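DTDP-4-dehydrorhamnose reductase (Sulfolobus tokodaii, PDB 2GGS) binds NADPH and probably reduces dTDP-4-dehydrorhamnose, the last step in the making of dTDP-L-rhamnose. Local coordinates at residues A[195-209]-A[250-264]. Residues are numbered along the deposited sequence; the frame is centred on the assembly and turned at random.
Sequences ELLELRKTGIIHVAG and LDSSRARKILSTDFY
Strand 203-206 runs at 90° to helix 253-258, their axes 7.4 Å apart, and brings His-206 opposite Ser-252 just before the first helical turn. Helix 195-199, which ends in a Schellman motif at Arg-200, keeps farther off, its axis 12.1 Å from that of helix 253-258, and meets mainly the chain leaving that helix. There the carboxylate of Glu-195 spans two successive backbone amides. Its OE1 takes the N-H of Ser-260 N on the syn lone pair in a nearly straight bond (2.9 Å, 169°). Thr-261 N donates to Glu-195 OE2 (3.2 Å), also on the syn side but tilted from the carboxylate plane. Were Glu-195 an alanine, both amides would probably lose this shared acceptor, leaving the turn after the helix freer to shift. Next to the carboxylate, CD2 of Leu-259 touches both CB of Glu-195 and CD2 of Leu-196, and CG2 of Ile-258 packs on CD1 of Leu-199. Ile-205 holds CG1 away from the backbone N (chi1 -171°), which carries CD1 to Ala-255 CB and tip to tip with Ile-258 CD1. At the helix start, Ala-208 N donates to Ser-252 OG (2.9 Å), while a water joins His-206 O to Ala-255 N, a first-turn amide. The methyls of Leu-250 lie over one face of the His-206 ring, offset toward its rim; the ring's NE2 is hydrogen-bonded to Arg-150. Val-207 CG1 makes a CH-pi contact over one face of Phe-263, 3.9 Å from the ring centroid; Tyr-264 covers the opposite face. Strand 203-206 is an edge strand of the seven-stranded parallel sheet, bonded through its backbone to strand 147-151, and helix 253-258 with its flanking loops packs against this margin of the NADPH-binding Rossmann fold, the side chain of Leu-250 about 7 Å from the bound NADPH.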
# COMPACT_ATOMS: atom_id res chain seq x y z
N GLU A 195 -4.89 -3.58 -14.52
CA GLU A 195 -4.86 -4.84 -15.32
C GLU A 195 -5.55 -5.98 -14.60
O GLU A 195 -6.28 -6.80 -15.19
CB GLU A 195 -3.42 -5.26 -15.59
CG GLU A 195 -2.88 -4.89 -16.93
CD GLU A 195 -1.58 -5.59 -17.22
OE1 GLU A 195 -1.63 -6.76 -17.68
OE2 GLU A 195 -0.53 -4.97 -16.96
N LEU A 196 -5.30 -6.07 -13.30
CA LEU A 196 -5.87 -7.13 -12.48
C LEU A 196 -7.39 -7.07 -12.46
O LEU A 196 -8.06 -8.11 -12.50
CB LEU A 196 -5.32 -7.06 -11.05
CG LEU A 196 -3.92 -7.66 -10.90
CD1 LEU A 196 -3.32 -7.39 -9.50
CD2 LEU A 196 -3.96 -9.15 -11.21
N LEU A 197 -7.93 -5.85 -12.37
CA LEU A 197 -9.37 -5.60 -12.34
C LEU A 197 -10.10 -6.24 -13.49
O LEU A 197 -11.08 -6.96 -13.28
CB LEU A 197 -9.66 -4.10 -12.38
CG LEU A 197 -9.35 -3.35 -11.09
CD1 LEU A 197 -10.15 -2.06 -11.06
CD2 LEU A 197 -9.68 -4.21 -9.90
N GLU A 198 -9.64 -5.91 -14.70
CA GLU A 198 -10.21 -6.43 -15.93
C GLU A 198 -10.30 -7.94 -15.83
O GLU A 198 -11.29 -8.51 -16.26
CB GLU A 198 -9.41 -6.01 -17.21
CG GLU A 198 -8.08 -5.23 -17.01
CD GLU A 198 -6.91 -5.65 -17.97
OE1 GLU A 198 -6.46 -4.78 -18.78
OE2 GLU A 198 -6.41 -6.81 -17.88
N LEU A 199 -9.28 -8.56 -15.22
CA LEU A 199 -9.16 -10.02 -15.11
C LEU A 199 -10.04 -10.67 -14.05
O LEU A 199 -10.22 -11.89 -14.08
CB LEU A 199 -7.70 -10.42 -14.89
CG LEU A 199 -6.71 -10.08 -16.00
CD1 LEU A 199 -5.30 -10.35 -15.57
CD2 LEU A 199 -7.03 -10.81 -17.31
N ARG A 200 -10.58 -9.89 -13.11
CA ARG A 200 -11.39 -10.44 -12.01
C ARG A 200 -10.69 -11.58 -11.24
O ARG A 200 -11.32 -12.53 -10.79
CB ARG A 200 -12.82 -10.83 -12.45
CG ARG A 200 -13.75 -9.66 -12.52
CD ARG A 200 -15.13 -9.96 -11.90
NE ARG A 200 -16.02 -8.78 -11.84
CZ ARG A 200 -15.65 -7.50 -12.01
NH1 ARG A 200 -14.38 -7.18 -12.25
NH2 ARG A 200 -16.55 -6.53 -11.93
N LYS A 201 -9.37 -11.45 -11.10
CA LYS A 201 -8.59 -12.32 -10.23
C LYS A 201 -9.12 -12.35 -8.78
O LYS A 201 -9.59 -11.33 -8.28
CB LYS A 201 -7.14 -11.86 -10.23
CG LYS A 201 -6.29 -12.49 -11.29
CD LYS A 201 -5.03 -13.09 -10.69
CE LYS A 201 -5.37 -14.40 -9.99
NZ LYS A 201 -4.23 -15.30 -9.76
N THR A 202 -9.03 -13.51 -8.15
CA THR A 202 -9.43 -13.72 -6.75
C THR A 202 -8.28 -14.41 -6.01
O THR A 202 -7.31 -14.87 -6.65
CB THR A 202 -10.76 -14.53 -6.60
OG1 THR A 202 -10.60 -15.86 -7.12
CG2 THR A 202 -11.92 -13.86 -7.33
N GLY A 203 -8.34 -14.44 -4.67
CA GLY A 203 -7.29 -15.07 -3.85
C GLY A 203 -6.32 -14.05 -3.28
O GLY A 203 -6.74 -12.97 -2.85
N ILE A 204 -5.04 -14.39 -3.26
CA ILE A 204 -4.00 -13.44 -2.82
C ILE A 204 -2.99 -13.29 -3.96
O ILE A 204 -2.74 -14.25 -4.69
CB ILE A 204 -3.28 -13.95 -1.56
CG1 ILE A 204 -4.30 -14.26 -0.46
CG2 ILE A 204 -2.25 -12.90 -1.07
CD1 ILE A 204 -3.71 -14.89 0.76
N ILE A 205 -2.47 -12.09 -4.17
CA ILE A 205 -1.45 -11.86 -5.22
C ILE A 205 -0.46 -10.83 -4.72
O ILE A 205 -0.87 -9.86 -4.09
CB ILE A 205 -2.06 -11.49 -6.61
CG1 ILE A 205 -1.01 -11.48 -7.74
CG2 ILE A 205 -2.75 -10.11 -6.57
CD1 ILE A 205 -1.65 -11.30 -9.14
N HIS A 206 0.82 -11.08 -4.94
CA HIS A 206 1.88 -10.11 -4.60
C HIS A 206 2.20 -9.25 -5.79
O HIS A 206 2.53 -9.77 -6.87
CB HIS A 206 3.16 -10.81 -4.13
CG HIS A 206 3.02 -11.44 -2.78
ND1 HIS A 206 4.04 -12.15 -2.19
CD2 HIS A 206 1.98 -11.46 -1.91
CE1 HIS A 206 3.63 -12.58 -1.00
NE2 HIS A 206 2.40 -12.14 -0.79
N VAL A 207 2.14 -7.94 -5.61
CA VAL A 207 2.52 -7.01 -6.68
C VAL A 207 3.46 -5.95 -6.05
O VAL A 207 3.00 -5.01 -5.42
CB VAL A 207 1.30 -6.32 -7.37
CG1 VAL A 207 1.76 -5.45 -8.51
CG2 VAL A 207 0.27 -7.34 -7.88
N ALA A 208 4.78 -6.12 -6.22
CA ALA A 208 5.76 -5.17 -5.68
C ALA A 208 7.02 -5.12 -6.54
O ALA A 208 7.07 -5.75 -7.61
CB ALA A 208 6.10 -5.51 -4.23
N GLY A 209 8.01 -4.36 -6.08
CA GLY A 209 9.19 -4.05 -6.89
C GLY A 209 10.28 -5.11 -6.75
O GLY A 209 10.05 -6.17 -6.25
N LEU A 250 9.10 -9.06 -1.38
CA LEU A 250 8.07 -9.99 -1.90
C LEU A 250 8.49 -10.66 -3.18
O LEU A 250 9.16 -10.06 -4.01
CB LEU A 250 6.74 -9.26 -2.15
CG LEU A 250 6.19 -8.53 -0.93
CD1 LEU A 250 4.81 -7.97 -1.42
CD2 LEU A 250 6.06 -9.51 0.24
N ASP A 251 8.06 -11.91 -3.33
CA ASP A 251 8.19 -12.63 -4.58
C ASP A 251 6.92 -12.40 -5.38
O ASP A 251 5.85 -12.85 -4.98
CB ASP A 251 8.46 -14.12 -4.30
CG ASP A 251 8.58 -14.94 -5.58
OD1 ASP A 251 8.29 -14.44 -6.67
OD2 ASP A 251 8.93 -16.13 -5.48
N SER A 252 7.04 -11.61 -6.45
CA SER A 252 5.88 -11.26 -7.29
C SER A 252 5.88 -12.09 -8.58
O SER A 252 5.31 -11.66 -9.58
CB SER A 252 5.84 -9.75 -7.64
OG SER A 252 5.67 -8.92 -6.47
N SER A 253 6.49 -13.28 -8.54
CA SER A 253 6.59 -14.09 -9.79
C SER A 253 5.25 -14.38 -10.42
O SER A 253 5.12 -14.32 -11.65
CB SER A 253 7.38 -15.39 -9.56
OG SER A 253 8.70 -15.11 -9.10
N ARG A 254 4.22 -14.67 -9.59
CA ARG A 254 2.90 -14.99 -10.14
C ARG A 254 2.34 -13.84 -10.95
O ARG A 254 1.78 -14.03 -12.03
CB ARG A 254 1.92 -15.44 -9.06
CG ARG A 254 2.32 -16.75 -8.36
CD ARG A 254 1.10 -17.41 -7.76
NE ARG A 254 1.45 -18.62 -7.03
CZ ARG A 254 0.93 -19.82 -7.24
NH1 ARG A 254 -0.00 -19.99 -8.19
NH2 ARG A 254 1.33 -20.86 -6.50
N ALA A 255 2.46 -12.62 -10.40
CA ALA A 255 1.92 -11.45 -11.04
C ALA A 255 2.71 -11.09 -12.29
O ALA A 255 2.13 -10.55 -13.24
CB ALA A 255 1.90 -10.24 -10.05
N ARG A 256 4.01 -11.35 -12.27
CA ARG A 256 4.87 -11.10 -13.42
C ARG A 256 4.42 -11.97 -14.57
O ARG A 256 4.46 -11.50 -15.69
CB ARG A 256 6.35 -11.33 -13.12
CG ARG A 256 6.98 -10.26 -12.26
CD ARG A 256 8.51 -10.31 -12.39
NE ARG A 256 9.20 -9.59 -11.29
CZ ARG A 256 10.52 -9.44 -11.22
NH1 ARG A 256 11.30 -9.96 -12.16
NH2 ARG A 256 11.06 -8.77 -10.20
N LYS A 257 3.95 -13.19 -14.30
CA LYS A 257 3.37 -14.01 -15.38
C LYS A 257 2.02 -13.48 -15.89
O LYS A 257 1.79 -13.37 -17.08
CB LYS A 257 3.23 -15.47 -14.96
CG LYS A 257 4.56 -16.09 -14.56
CD LYS A 257 4.36 -17.55 -14.16
CE LYS A 257 5.69 -18.19 -13.75
NZ LYS A 257 6.67 -18.11 -14.87
N ILE A 258 1.14 -13.11 -14.97
CA ILE A 258 -0.22 -12.68 -15.30
C ILE A 258 -0.26 -11.35 -16.05
O ILE A 258 -1.02 -11.16 -17.02
CB ILE A 258 -1.04 -12.57 -14.00
CG1 ILE A 258 -1.31 -13.96 -13.44
CG2 ILE A 258 -2.36 -11.78 -14.23
CD1 ILE A 258 -1.52 -13.98 -11.93
N LEU A 259 0.54 -10.40 -15.59
CA LEU A 259 0.42 -9.05 -16.07
C LEU A 259 1.39 -8.75 -17.20
O LEU A 259 2.54 -9.23 -17.22
CB LEU A 259 0.63 -8.08 -14.90
CG LEU A 259 -0.33 -8.33 -13.73
CD1 LEU A 259 -0.03 -7.34 -12.63
CD2 LEU A 259 -1.81 -8.23 -14.13
N SER A 260 0.93 -7.93 -18.14
CA SER A 260 1.79 -7.53 -19.27
C SER A 260 2.83 -6.50 -18.87
O SER A 260 4.00 -6.60 -19.28
CB SER A 260 0.96 -6.98 -20.42
OG SER A 260 0.02 -7.97 -20.80
N THR A 261 2.40 -5.53 -18.06
CA THR A 261 3.19 -4.35 -17.69
C THR A 261 4.34 -4.64 -16.72
O THR A 261 4.20 -5.45 -15.81
CB THR A 261 2.29 -3.25 -17.06
OG1 THR A 261 2.99 -1.99 -17.09
CG2 THR A 261 1.87 -3.59 -15.58
N ASP A 262 5.49 -4.00 -16.95
CA ASP A 262 6.61 -4.09 -16.02
C ASP A 262 6.31 -3.14 -14.86
O ASP A 262 6.60 -1.95 -14.93
CB ASP A 262 7.95 -3.70 -16.69
CG ASP A 262 9.11 -3.71 -15.73
OD1 ASP A 262 8.88 -3.75 -14.51
OD2 ASP A 262 10.30 -3.72 -16.16
N PHE A 263 5.75 -3.71 -13.80
CA PHE A 263 5.40 -2.95 -12.60
C PHE A 263 6.53 -2.97 -11.59
O PHE A 263 6.43 -2.34 -10.55
CB PHE A 263 4.13 -3.56 -11.96
CG PHE A 263 4.28 -5.01 -11.57
CD1 PHE A 263 4.89 -5.39 -10.38
CD2 PHE A 263 3.83 -6.02 -12.43
CE1 PHE A 263 5.02 -6.74 -10.02
CE2 PHE A 263 3.94 -7.36 -12.07
CZ PHE A 263 4.56 -7.72 -10.91
N TYR A 264 7.61 -3.71 -11.89
CA TYR A 264 8.59 -4.04 -10.87
C TYR A 264 9.96 -3.36 -10.95
O TYR A 264 10.57 -3.09 -9.93
CB TYR A 264 8.79 -5.56 -10.80
CG TYR A 264 8.91 -6.17 -12.17
CD1 TYR A 264 10.14 -6.26 -12.80
CD2 TYR A 264 7.78 -6.68 -12.82
CE1 TYR A 264 10.25 -6.84 -14.08
CE2 TYR A 264 7.87 -7.25 -14.10
CZ TYR A 264 9.11 -7.32 -14.71
OH TYR A 264 9.18 -7.87 -15.98
O HOH W 1 2.88 -12.36 -7.53
O HOH W 2 8.83 -8.01 -8.75
O HOH W 3 8.02 -8.05 -5.54
O HOH W 4 11.46 -8.67 -4.44